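Local coordinates for protein nucleocapsid (Crimean-congo hemorrhagic fever virus, PDB 4AKL) that probably binds single-stranded and double-stranded RNA, helps package the viral genome and, as a second activity, cuts double-stranded DNA without sequence specificity, at residues A[108-113]-A[360-365]; A[124-129]-A[307-312]; A[94-99]-A[313-318]. All coordinates share one frame; numbering follows the deposited sequence.

Contact 1: A[108-113]-A[360-365]; sequences ESYIEL and YELFAD. Unlike the reference sequence in segment 108-113: I111 (reference Thr).
Y110 and L362 carry the contact, their side chains crossing at about a right angle. The phenol of Y110 reaches out from helix 110-113 and presents the OH end of its ring to the backbone of L362, whose carbonyl oxygen lies at the ring edge, in the ring plane. With CG anti to the backbone N (chi1 -167°), the ring is carried from the helix across to segment 360-365, bridging CA atoms of Y110 and L362 that stand 8.3 Å apart.

The polar half of the contact is a hydrogen bond in which Y110 OH donates to L362 O at 2.7 Å. The donor approaches at a C=O...donor angle of 119° and is tilted 29° from the carbonyl plane, so it comes from beside and somewhat above that plane. The same hydroxyl is also hydrogen-bonded to the backbone N of L380; one group therefore serves as donor to one loop residue and acceptor from another, which satisfies a buried OH and limits the ring's freedom to shift.

The apolar half lies alongside, where the CD2 branch of L362 packs against Y110 CE2 at 3.9 Å. L362 CB, for its part, comes within 3.4 Å of Y110 OH, a carbon close beside the hydroxyl. Farther along, the leucine touches W313 and K316, while Y110 also packs on Y312, so both side chains lean on helix 306-316.

The accepting carbonyl belongs to a type I beta turn running from Y360 to F363, closed by F363 N to Y360 O at 3.0 Å. The geometry thus identifies a beta turn at the exit of helix 355-360, tied by a tyrosine hydroxyl to the short helix 110-113 within a predominantly helical nucleocapsid fold.

Contact 2: A[124-129]-A[307-312]; sequences FNYQQA and VFSSYY
Y126 and F308 both hold CG anti to the backbone N (chi1 161° and -180°), which sends each ring from its helix into the interface, where the two side chains slide past each other in opposite directions. The result is an offset edge-to-face pair: the edge of F308 is turned toward the face of Y126, with centroids 5.4 Å apart and planes at 61°. The closest carbons are Y126 CE2 and F308 CD2, at 3.5 Å. A129, one turn after Y126, fills in beside the phenylalanine: its carbonyl carbon lies over one face of the F308 ring, and its CB is 3.9 Å from F308 CZ. The helix axes stay 11.1 Å apart; the rings span that distance, and F308 reaches the A129 backbone as well.

At the ring's far end Y126 OH donates to S309 OG, a short bond of 2.5 Å lying near the plane of the Y126 ring. Y126 OH in turn accepts from D305 N, and S309 OG is bonded to P377 O. Chemically, this implies a buried hydrogen-bonded chain from D305 N through the two hydroxyls to P377 O, which satisfies both inside a largely aromatic interface.

Contact 3: A[94-99]-A[313-318]; sequences EWFEKN and WLYKAG
F96 and Y315 join the last turns of two helices, 86-98 and 306-316, the second of which ends in a Schellman motif: G318 takes a positive phi, and one of the two bonds back into the last turn runs from its N to Y315 O at 2.9 Å. The aromatic residue that makes the contact thus lies in the turn that this capping structure closes.

Y315 offers a flat surface, and F96 sets its methylene on it. F96 CB stands 3.4 Å from the centroid of the Y315 ring and only 14° off the ring normal, a CH-pi contact directly over the face. Because Y315 holds CG anti to the backbone N (chi1 159°), its ring projects toward helix 86-98 and lies beneath that CB. The two rings do not stack in the usual sense. Their planes are near parallel, but they are slid apart, with centroids 5.2 Å from each other and barely any overlap, since the F96 ring leads away from the tyrosine.

E97, exposed, comes to the ring edge. Its chain bends at chi2 and brings E97 OE2 into the plane of the Y315 ring, 4.0 Å from Y315 CE1, with carboxylate and ring planes 56° apart: a loose approach at the solvent-facing edge of the contact.

Within segment 94-99 the turn is fastened by N99 ND2 bonding to W95 O at 3.1 Å. W95 CE3 lies over the centre of one face of the F96 ring.

Among the surrounding helices, F96 turns inward to meet W133 of helix 120-136 and F308 of helix 306-316, W95 bonds through NE1 to D136 of helix 120-136, and W313 and L314 face M388 of helix 385-392.

How the contacts relate
Helix 306-316 is the common element: contacts 2 and 3 both use it, and contact 1 packs against it. The centre of contact 2 lies about 8 Å from the chain's centre, those of contacts 1 and 3 about 18 and 19 Å. Distance from the centre and burial do not run together, however: contact 1 is buried, contact 3 only partly. Contact 1 depends on a hydroxyl-to-carbonyl bond; contact 2 combines hydroxyls with aromatic packing; contact 3 relies on CH-pi packing with a carboxylate at its solvent-facing edge. F96 CZ of contact 3 meets Y312 CA of segment 307-312 at 3.6 Å, and through F96 the aromatic packing of contacts 2 and 3 is continuous.

Contact 1: A[108-113]-A[360-365]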
loop_
_atom_site.group_PDB
_atom_site.type_symbol
_atom_site.label_atom_id
_atom_site.label_comp_id
_atom_site.label_asym_id
_atom_site.label_seq_id
_atom_site.Cartn_x
_atom_site.Cartn_y
_atom_site.Cartn_z
ATOM N N GLU A 108 -13.358 5.499 -12.172
ATOM C CA GLU A 108 -14.725 5.870 -12.578
ATOM C C GLU A 108 -15.791 5.474 -11.522
ATOM O O GLU A 108 -16.970 5.843 -11.624
ATOM C CB GLU A 108 -15.062 5.282 -13.970
ATOM C CG GLU A 108 -14.382 6.060 -15.092
ATOM C CD GLU A 108 -14.815 5.615 -16.507
ATOM O OE1 GLU A 108 -15.612 4.651 -16.676
ATOM O OE2 GLU A 108 -14.336 6.262 -17.471
ATOM N N SER A 109 -15.362 4.731 -10.512
ATOM C CA SER A 109 -16.226 4.332 -9.397
ATOM C C SER A 109 -15.832 5.042 -8.114
ATOM O O SER A 109 -16.292 4.636 -7.074
ATOM C CB SER A 109 -16.145 2.812 -9.191
ATOM O OG SER A 109 -16.830 2.200 -10.254
ATOM N N TYR A 110 -15.009 6.102 -8.207
ATOM C CA TYR A 110 -14.513 6.810 -7.035
ATOM C C TYR A 110 -15.671 7.166 -6.081
ATOM O O TYR A 110 -15.541 6.979 -4.897
ATOM C CB TYR A 110 -13.692 8.070 -7.372
ATOM C CG TYR A 110 -12.968 8.550 -6.133
ATOM C CD1 TYR A 110 -11.704 8.055 -5.801
ATOM C CD2 TYR A 110 -13.585 9.468 -5.241
ATOM C CE1 TYR A 110 -11.042 8.483 -4.618
ATOM C CE2 TYR A 110 -12.963 9.872 -4.096
ATOM C CZ TYR A 110 -11.685 9.386 -3.780
ATOM O OH TYR A 110 -11.077 9.809 -2.646
ATOM N N ILE A 111 -16.775 7.653 -6.611
ATOM C CA ILE A 111 -17.895 8.098 -5.807
ATOM C C ILE A 111 -18.411 6.925 -4.913
ATOM O O ILE A 111 -18.712 7.108 -3.735
ATOM C CB ILE A 111 -18.970 8.713 -6.748
ATOM C CG1 ILE A 111 -18.438 10.049 -7.340
ATOM C CG2 ILE A 111 -20.258 8.946 -6.050
ATOM C CD1 ILE A 111 -19.345 10.579 -8.596
ATOM N N GLU A 112 -18.517 5.720 -5.495
ATOM C CA GLU A 112 -18.939 4.541 -4.765
ATOM C C GLU A 112 -17.912 4.094 -3.753
ATOM O O GLU A 112 -18.283 3.596 -2.677
ATOM C CB GLU A 112 -19.239 3.396 -5.733
ATOM C CG GLU A 112 -19.768 2.179 -5.083
ATOM C CD GLU A 112 -20.268 1.135 -6.086
ATOM O OE1 GLU A 112 -19.717 1.017 -7.203
ATOM O OE2 GLU A 112 -21.196 0.447 -5.739
ATOM N N LEU A 113 -16.639 4.248 -4.074
ATOM C CA LEU A 113 -15.563 3.783 -3.187
ATOM C C LEU A 113 -15.389 4.678 -1.940
ATOM O O LEU A 113 -14.811 4.274 -0.936
ATOM C CB LEU A 113 -14.230 3.586 -3.985
ATOM C CG LEU A 113 -14.153 2.455 -5.052
ATOM C CD1 LEU A 113 -12.755 2.498 -5.796
ATOM C CD2 LEU A 113 -14.395 1.062 -4.475
ATOM N N TYR A 360 -10.848 18.318 -1.342
ATOM C CA TYR A 360 -11.738 18.102 -0.221
ATOM C C TYR A 360 -12.821 17.098 -0.606
ATOM O O TYR A 360 -13.162 16.208 0.194
ATOM C CB TYR A 360 -12.437 19.411 0.226
ATOM C CG TYR A 360 -13.253 19.281 1.515
ATOM C CD1 TYR A 360 -14.551 18.694 1.509
ATOM C CD2 TYR A 360 -12.743 19.725 2.719
ATOM C CE1 TYR A 360 -15.292 18.542 2.696
ATOM C CE2 TYR A 360 -13.508 19.600 3.947
ATOM C CZ TYR A 360 -14.766 19.016 3.925
ATOM O OH TYR A 360 -15.512 18.901 5.114
ATOM N N GLU A 361 -13.351 17.221 -1.806
ATOM C CA GLU A 361 -14.450 16.350 -2.235
ATOM C C GLU A 361 -14.051 14.877 -2.346
ATOM O O GLU A 361 -14.923 14.005 -2.346
ATOM C CB GLU A 361 -15.052 16.831 -3.521
ATOM C CG GLU A 361 -16.340 16.104 -3.978
ATOM C CD GLU A 361 -17.591 16.247 -3.022
ATOM O OE1 GLU A 361 -17.476 16.618 -1.815
ATOM O OE2 GLU A 361 -18.688 15.966 -3.506
ATOM N N LEU A 362 -12.759 14.618 -2.405
ATOM C CA LEU A 362 -12.243 13.243 -2.361
ATOM C C LEU A 362 -12.345 12.554 -0.956
ATOM O O LEU A 362 -12.401 11.319 -0.860
ATOM C CB LEU A 362 -10.814 13.201 -2.881
ATOM C CG LEU A 362 -10.579 13.817 -4.254
ATOM C CD1 LEU A 362 -9.084 13.700 -4.618
ATOM C CD2 LEU A 362 -11.486 13.206 -5.337
ATOM N N PHE A 363 -12.384 13.343 0.115
ATOM C CA PHE A 363 -12.443 12.778 1.464
ATOM C C PHE A 363 -13.577 11.814 1.675
ATOM O O PHE A 363 -14.720 12.113 1.341
ATOM C CB PHE A 363 -12.558 13.866 2.541
ATOM C CG PHE A 363 -11.307 14.678 2.760
ATOM C CD1 PHE A 363 -10.084 14.150 2.678
ATOM C CD2 PHE A 363 -11.408 16.034 3.118
ATOM C CE1 PHE A 363 -8.916 14.920 2.906
ATOM C CE2 PHE A 363 -10.277 16.795 3.327
ATOM C CZ PHE A 363 -9.012 16.215 3.230
ATOM N N ALA A 364 -13.278 10.668 2.261
ATOM C CA ALA A 364 -14.342 9.698 2.576
ATOM C C ALA A 364 -14.691 9.597 4.072
ATOM O O ALA A 364 -15.450 8.700 4.500
ATOM C CB ALA A 364 -13.954 8.299 2.027
ATOM N N ASP A 365 -14.143 10.488 4.872
ATOM C CA ASP A 365 -14.274 10.388 6.340
ATOM C C ASP A 365 -15.702 10.195 6.835
ATOM O O ASP A 365 -15.934 9.410 7.721
ATOM C CB ASP A 365 -13.693 11.629 7.046
ATOM C CG ASP A 365 -12.205 11.865 6.666
ATOM O OD1 ASP A 365 -11.923 12.193 5.522
ATOM O OD2 ASP A 365 -11.338 11.671 7.520
#

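Contact 2: A[124-129]-A[307-312]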
loop_
_atom_site.group_PDB
_atom_site.type_symbol
_atom_site.label_atom_id
_atom_site.label_comp_id
_atom_site.label_asym_id
_atom_site.label_seq_id
_atom_site.Cartn_x
_atom_site.Cartn_y
_atom_site.Cartn_z
ATOM N N PHE A 124 -6.953 -5.358 -7.153
ATOM C CA PHE A 124 -5.866 -5.895 -7.992
ATOM C C PHE A 124 -5.455 -4.934 -9.067
ATOM O O PHE A 124 -4.261 -4.741 -9.273
ATOM C CB PHE A 124 -6.240 -7.224 -8.628
ATOM C CG PHE A 124 -6.261 -8.380 -7.673
ATOM C CD1 PHE A 124 -5.543 -8.368 -6.467
ATOM C CD2 PHE A 124 -6.980 -9.505 -7.990
ATOM C CE1 PHE A 124 -5.580 -9.475 -5.616
ATOM C CE2 PHE A 124 -7.005 -10.597 -7.132
ATOM C CZ PHE A 124 -6.298 -10.567 -5.944
ATOM N N ASN A 125 -6.441 -4.301 -9.736
ATOM C CA ASN A 125 -6.174 -3.337 -10.773
ATOM C C ASN A 125 -5.347 -2.153 -10.251
ATOM O O ASN A 125 -4.436 -1.677 -10.936
ATOM C CB ASN A 125 -7.499 -2.865 -11.396
ATOM C CG ASN A 125 -7.306 -1.838 -12.529
ATOM O OD1 ASN A 125 -6.897 -0.692 -12.297
ATOM N ND2 ASN A 125 -7.622 -2.244 -13.751
ATOM N N TYR A 126 -5.655 -1.689 -9.027
ATOM C CA TYR A 126 -4.935 -0.573 -8.468
ATOM C C TYR A 126 -3.467 -0.974 -8.215
ATOM O O TYR A 126 -2.577 -0.218 -8.477
ATOM C CB TYR A 126 -5.609 -0.109 -7.138
ATOM C CG TYR A 126 -4.716 0.714 -6.242
ATOM C CD1 TYR A 126 -3.888 0.117 -5.345
ATOM C CD2 TYR A 126 -4.703 2.088 -6.314
ATOM C CE1 TYR A 126 -3.055 0.878 -4.494
ATOM C CE2 TYR A 126 -3.856 2.878 -5.473
ATOM C CZ TYR A 126 -3.034 2.255 -4.569
ATOM O OH TYR A 126 -2.189 2.969 -3.688
ATOM N N GLN A 127 -3.230 -2.167 -7.682
ATOM C CA GLN A 127 -1.851 -2.601 -7.404
ATOM C C GLN A 127 -1.064 -2.704 -8.688
ATOM O O GLN A 127 0.075 -2.227 -8.764
ATOM C CB GLN A 127 -1.810 -3.925 -6.626
ATOM C CG GLN A 127 -2.496 -3.848 -5.219
ATOM C CD GLN A 127 -1.804 -2.929 -4.198
ATOM O OE1 GLN A 127 -0.614 -2.576 -4.324
ATOM N NE2 GLN A 127 -2.561 -2.541 -3.167
ATOM N N GLN A 128 -1.673 -3.270 -9.722
ATOM C CA GLN A 128 -0.976 -3.407 -11.016
ATOM C C GLN A 128 -0.736 -2.046 -11.625
ATOM O O GLN A 128 0.336 -1.806 -12.240
ATOM C CB GLN A 128 -1.777 -4.320 -11.991
ATOM C CG GLN A 128 -1.959 -5.763 -11.477
ATOM C CD GLN A 128 -0.631 -6.388 -10.852
ATOM O OE1 GLN A 128 -0.566 -6.739 -9.638
ATOM N NE2 GLN A 128 0.402 -6.479 -11.672
ATOM N N ALA A 129 -1.726 -1.149 -11.471
ATOM C CA ALA A 129 -1.579 0.201 -11.970
ATOM C C ALA A 129 -0.401 0.954 -11.302
ATOM O O ALA A 129 0.297 1.700 -11.956
ATOM C CB ALA A 129 -2.880 0.986 -11.845
ATOM N N VAL A 307 3.209 6.792 -2.834
ATOM C CA VAL A 307 3.496 7.740 -3.842
ATOM C C VAL A 307 2.454 7.692 -4.987
ATOM O O VAL A 307 2.031 8.737 -5.477
ATOM C CB VAL A 307 4.971 7.632 -4.327
ATOM C CG1 VAL A 307 5.198 6.386 -5.147
ATOM C CG2 VAL A 307 5.332 8.911 -5.139
ATOM N N PHE A 308 2.023 6.489 -5.366
ATOM C CA PHE A 308 1.040 6.347 -6.436
ATOM C C PHE A 308 -0.272 7.013 -6.088
ATOM O O PHE A 308 -0.830 7.808 -6.883
ATOM C CB PHE A 308 0.820 4.871 -6.791
ATOM C CG PHE A 308 -0.173 4.654 -7.891
ATOM C CD1 PHE A 308 0.080 5.113 -9.185
ATOM C CD2 PHE A 308 -1.373 4.038 -7.647
ATOM C CE1 PHE A 308 -0.807 4.933 -10.183
ATOM C CE2 PHE A 308 -2.273 3.852 -8.615
ATOM C CZ PHE A 308 -2.016 4.288 -9.913
ATOM N N SER A 309 -0.787 6.657 -4.901
ATOM C CA SER A 309 -2.029 7.200 -4.435
ATOM C C SER A 309 -1.865 8.699 -4.285
ATOM O O SER A 309 -2.739 9.435 -4.651
ATOM C CB SER A 309 -2.486 6.526 -3.118
ATOM O OG SER A 309 -3.158 5.285 -3.317
ATOM N N SER A 310 -0.731 9.170 -3.794
ATOM C CA SER A 310 -0.580 10.603 -3.680
ATOM C C SER A 310 -0.674 11.363 -5.026
ATOM O O SER A 310 -1.265 12.458 -5.073
ATOM C CB SER A 310 0.686 10.971 -2.877
ATOM O OG SER A 310 0.490 10.593 -1.470
ATOM N N TYR A 311 -0.114 10.777 -6.093
ATOM C CA TYR A 311 -0.157 11.380 -7.417
ATOM C C TYR A 311 -1.581 11.272 -8.017
ATOM O O TYR A 311 -2.048 12.200 -8.727
ATOM C CB TYR A 311 0.913 10.769 -8.345
ATOM C CG TYR A 311 2.164 11.611 -8.376
ATOM C CD1 TYR A 311 2.239 12.714 -9.179
ATOM C CD2 TYR A 311 3.252 11.325 -7.566
ATOM C CE1 TYR A 311 3.385 13.518 -9.209
ATOM C CE2 TYR A 311 4.389 12.112 -7.581
ATOM C CZ TYR A 311 4.449 13.206 -8.399
ATOM O OH TYR A 311 5.553 13.980 -8.376
ATOM N N TYR A 312 -2.270 10.170 -7.724
ATOM C CA TYR A 312 -3.634 10.017 -8.139
ATOM C C TYR A 312 -4.498 11.167 -7.562
ATOM O O TYR A 312 -5.363 11.719 -8.261
ATOM C CB TYR A 312 -4.168 8.670 -7.700
ATOM C CG TYR A 312 -5.608 8.489 -8.000
ATOM C CD1 TYR A 312 -6.063 8.482 -9.315
ATOM C CD2 TYR A 312 -6.540 8.327 -6.978
ATOM C CE1 TYR A 312 -7.423 8.320 -9.616
ATOM C CE2 TYR A 312 -7.932 8.165 -7.276
ATOM C CZ TYR A 312 -8.354 8.159 -8.577
ATOM O OH TYR A 312 -9.705 8.010 -8.878
#

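Contact 3: A[94-99]-A[313-318]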
loop_
_atom_site.group_PDB
_atom_site.type_symbol
_atom_site.label_atom_id
_atom_site.label_comp_id
_atom_site.label_asym_id
_atom_site.label_seq_id
_atom_site.Cartn_x
_atom_site.Cartn_y
_atom_site.Cartn_z
ATOM N N GLU A 94 0.967 13.434 -15.776
ATOM C CA GLU A 94 0.619 13.082 -17.182
ATOM C C GLU A 94 0.241 11.603 -17.301
ATOM O O GLU A 94 -0.657 11.246 -18.062
ATOM C CB GLU A 94 1.739 13.472 -18.156
ATOM C CG GLU A 94 1.447 13.321 -19.711
ATOM C CD GLU A 94 0.197 14.120 -20.272
ATOM O OE1 GLU A 94 -0.449 14.933 -19.559
ATOM O OE2 GLU A 94 -0.131 13.894 -21.460
ATOM N N TRP A 95 0.878 10.742 -16.513
ATOM C CA TRP A 95 0.583 9.313 -16.623
ATOM C C TRP A 95 -0.953 9.004 -16.516
ATOM O O TRP A 95 -1.473 8.202 -17.284
ATOM C CB TRP A 95 1.381 8.531 -15.612
ATOM C CG TRP A 95 1.267 7.026 -15.774
ATOM C CD1 TRP A 95 2.128 6.220 -16.446
ATOM C CD2 TRP A 95 0.241 6.171 -15.245
ATOM N NE1 TRP A 95 1.698 4.898 -16.381
ATOM C CE2 TRP A 95 0.549 4.841 -15.640
ATOM C CE3 TRP A 95 -0.912 6.390 -14.474
ATOM C CZ2 TRP A 95 -0.261 3.738 -15.298
ATOM C CZ3 TRP A 95 -1.731 5.273 -14.136
ATOM C CH2 TRP A 95 -1.391 3.982 -14.537
ATOM N N PHE A 96 -1.653 9.645 -15.576
ATOM C CA PHE A 96 -3.112 9.449 -15.411
ATOM C C PHE A 96 -3.909 9.856 -16.646
ATOM O O PHE A 96 -4.868 9.198 -17.011
ATOM C CB PHE A 96 -3.600 10.152 -14.108
ATOM C CG PHE A 96 -3.071 9.481 -12.903
ATOM C CD1 PHE A 96 -3.691 8.345 -12.418
ATOM C CD2 PHE A 96 -1.896 9.936 -12.287
ATOM C CE1 PHE A 96 -3.182 7.670 -11.302
ATOM C CE2 PHE A 96 -1.380 9.267 -11.183
ATOM C CZ PHE A 96 -2.020 8.143 -10.690
ATOM N N GLU A 97 -3.464 10.919 -17.296
ATOM C CA GLU A 97 -4.055 11.389 -18.543
ATOM C C GLU A 97 -3.880 10.376 -19.686
ATOM O O GLU A 97 -4.793 10.172 -20.484
ATOM C CB GLU A 97 -3.411 12.722 -18.941
ATOM C CG GLU A 97 -4.407 13.734 -19.475
ATOM C CD GLU A 97 -5.265 14.275 -18.373
ATOM O OE1 GLU A 97 -4.719 15.034 -17.518
ATOM O OE2 GLU A 97 -6.487 13.944 -18.359
ATOM N N LYS A 98 -2.703 9.757 -19.764
ATOM C CA LYS A 98 -2.404 8.730 -20.819
ATOM C C LYS A 98 -2.917 7.310 -20.495
ATOM O O LYS A 98 -2.933 6.464 -21.384
ATOM C CB LYS A 98 -0.884 8.634 -21.085
ATOM C CG LYS A 98 -0.280 9.888 -21.682
ATOM C CD LYS A 98 1.242 10.040 -21.371
ATOM C CE LYS A 98 2.087 8.972 -22.051
ATOM N NZ LYS A 98 3.551 9.305 -22.000
ATOM N N ASN A 99 -3.316 7.049 -19.240
ATOM C CA ASN A 99 -3.683 5.663 -18.783
ATOM C C ASN A 99 -5.045 5.518 -18.142
ATOM O O ASN A 99 -5.328 4.521 -17.458
ATOM C CB ASN A 99 -2.621 5.126 -17.838
ATOM C CG ASN A 99 -1.373 4.752 -18.550
ATOM O OD1 ASN A 99 -1.305 3.678 -19.171
ATOM N ND2 ASN A 99 -0.377 5.616 -18.493
ATOM N N TRP A 313 -4.254 11.534 -6.297
ATOM C CA TRP A 313 -5.058 12.575 -5.650
ATOM C C TRP A 313 -4.745 13.923 -6.243
ATOM O O TRP A 313 -5.660 14.723 -6.443
ATOM C CB TRP A 313 -4.909 12.553 -4.108
ATOM C CG TRP A 313 -5.460 11.264 -3.504
ATOM C CD1 TRP A 313 -6.589 10.566 -3.920
ATOM C CD2 TRP A 313 -4.903 10.513 -2.442
ATOM N NE1 TRP A 313 -6.768 9.450 -3.154
ATOM C CE2 TRP A 313 -5.743 9.388 -2.234
ATOM C CE3 TRP A 313 -3.785 10.687 -1.622
ATOM C CZ2 TRP A 313 -5.498 8.460 -1.262
ATOM C CZ3 TRP A 313 -3.535 9.759 -0.661
ATOM C CH2 TRP A 313 -4.387 8.648 -0.479
ATOM N N LEU A 314 -3.477 14.178 -6.533
ATOM C CA LEU A 314 -3.134 15.368 -7.286
ATOM C C LEU A 314 -3.882 15.424 -8.616
ATOM O O LEU A 314 -4.514 16.438 -8.938
ATOM C CB LEU A 314 -1.672 15.416 -7.585
ATOM C CG LEU A 314 -0.644 15.572 -6.503
ATOM C CD1 LEU A 314 0.724 15.718 -7.210
ATOM C CD2 LEU A 314 -0.947 16.778 -5.570
ATOM N N TYR A 315 -3.843 14.326 -9.365
ATOM C CA TYR A 315 -4.562 14.253 -10.636
ATOM C C TYR A 315 -6.058 14.540 -10.425
ATOM O O TYR A 315 -6.598 15.438 -11.059
ATOM C CB TYR A 315 -4.271 12.916 -11.330
ATOM C CG TYR A 315 -5.263 12.532 -12.322
ATOM C CD1 TYR A 315 -5.241 13.078 -13.622
ATOM C CD2 TYR A 315 -6.233 11.626 -12.012
ATOM C CE1 TYR A 315 -6.212 12.678 -14.582
ATOM C CE2 TYR A 315 -7.198 11.243 -12.961
ATOM C CZ TYR A 315 -7.172 11.773 -14.230
ATOM O OH TYR A 315 -8.146 11.366 -15.143
ATOM N N LYS A 316 -6.704 13.824 -9.508
ATOM C CA LYS A 316 -8.118 14.034 -9.256
ATOM C C LYS A 316 -8.486 15.433 -8.800
ATOM O O LYS A 316 -9.552 15.866 -9.108
ATOM C CB LYS A 316 -8.659 13.059 -8.213
ATOM C CG LYS A 316 -8.712 11.665 -8.676
ATOM C CD LYS A 316 -9.672 11.440 -9.922
ATOM C CE LYS A 316 -11.104 11.202 -9.461
ATOM N NZ LYS A 316 -11.906 10.600 -10.555
ATOM N N ALA A 317 -7.600 16.079 -8.039
ATOM C CA ALA A 317 -7.795 17.434 -7.598
ATOM C C ALA A 317 -7.516 18.489 -8.682
ATOM O O ALA A 317 -7.700 19.654 -8.423
ATOM C CB ALA A 317 -6.939 17.746 -6.325
ATOM N N GLY A 318 -7.089 18.076 -9.859
ATOM C CA GLY A 318 -6.811 19.003 -10.958
ATOM C C GLY A 318 -5.535 19.770 -10.748
ATOM O O GLY A 318 -5.425 20.883 -11.235
#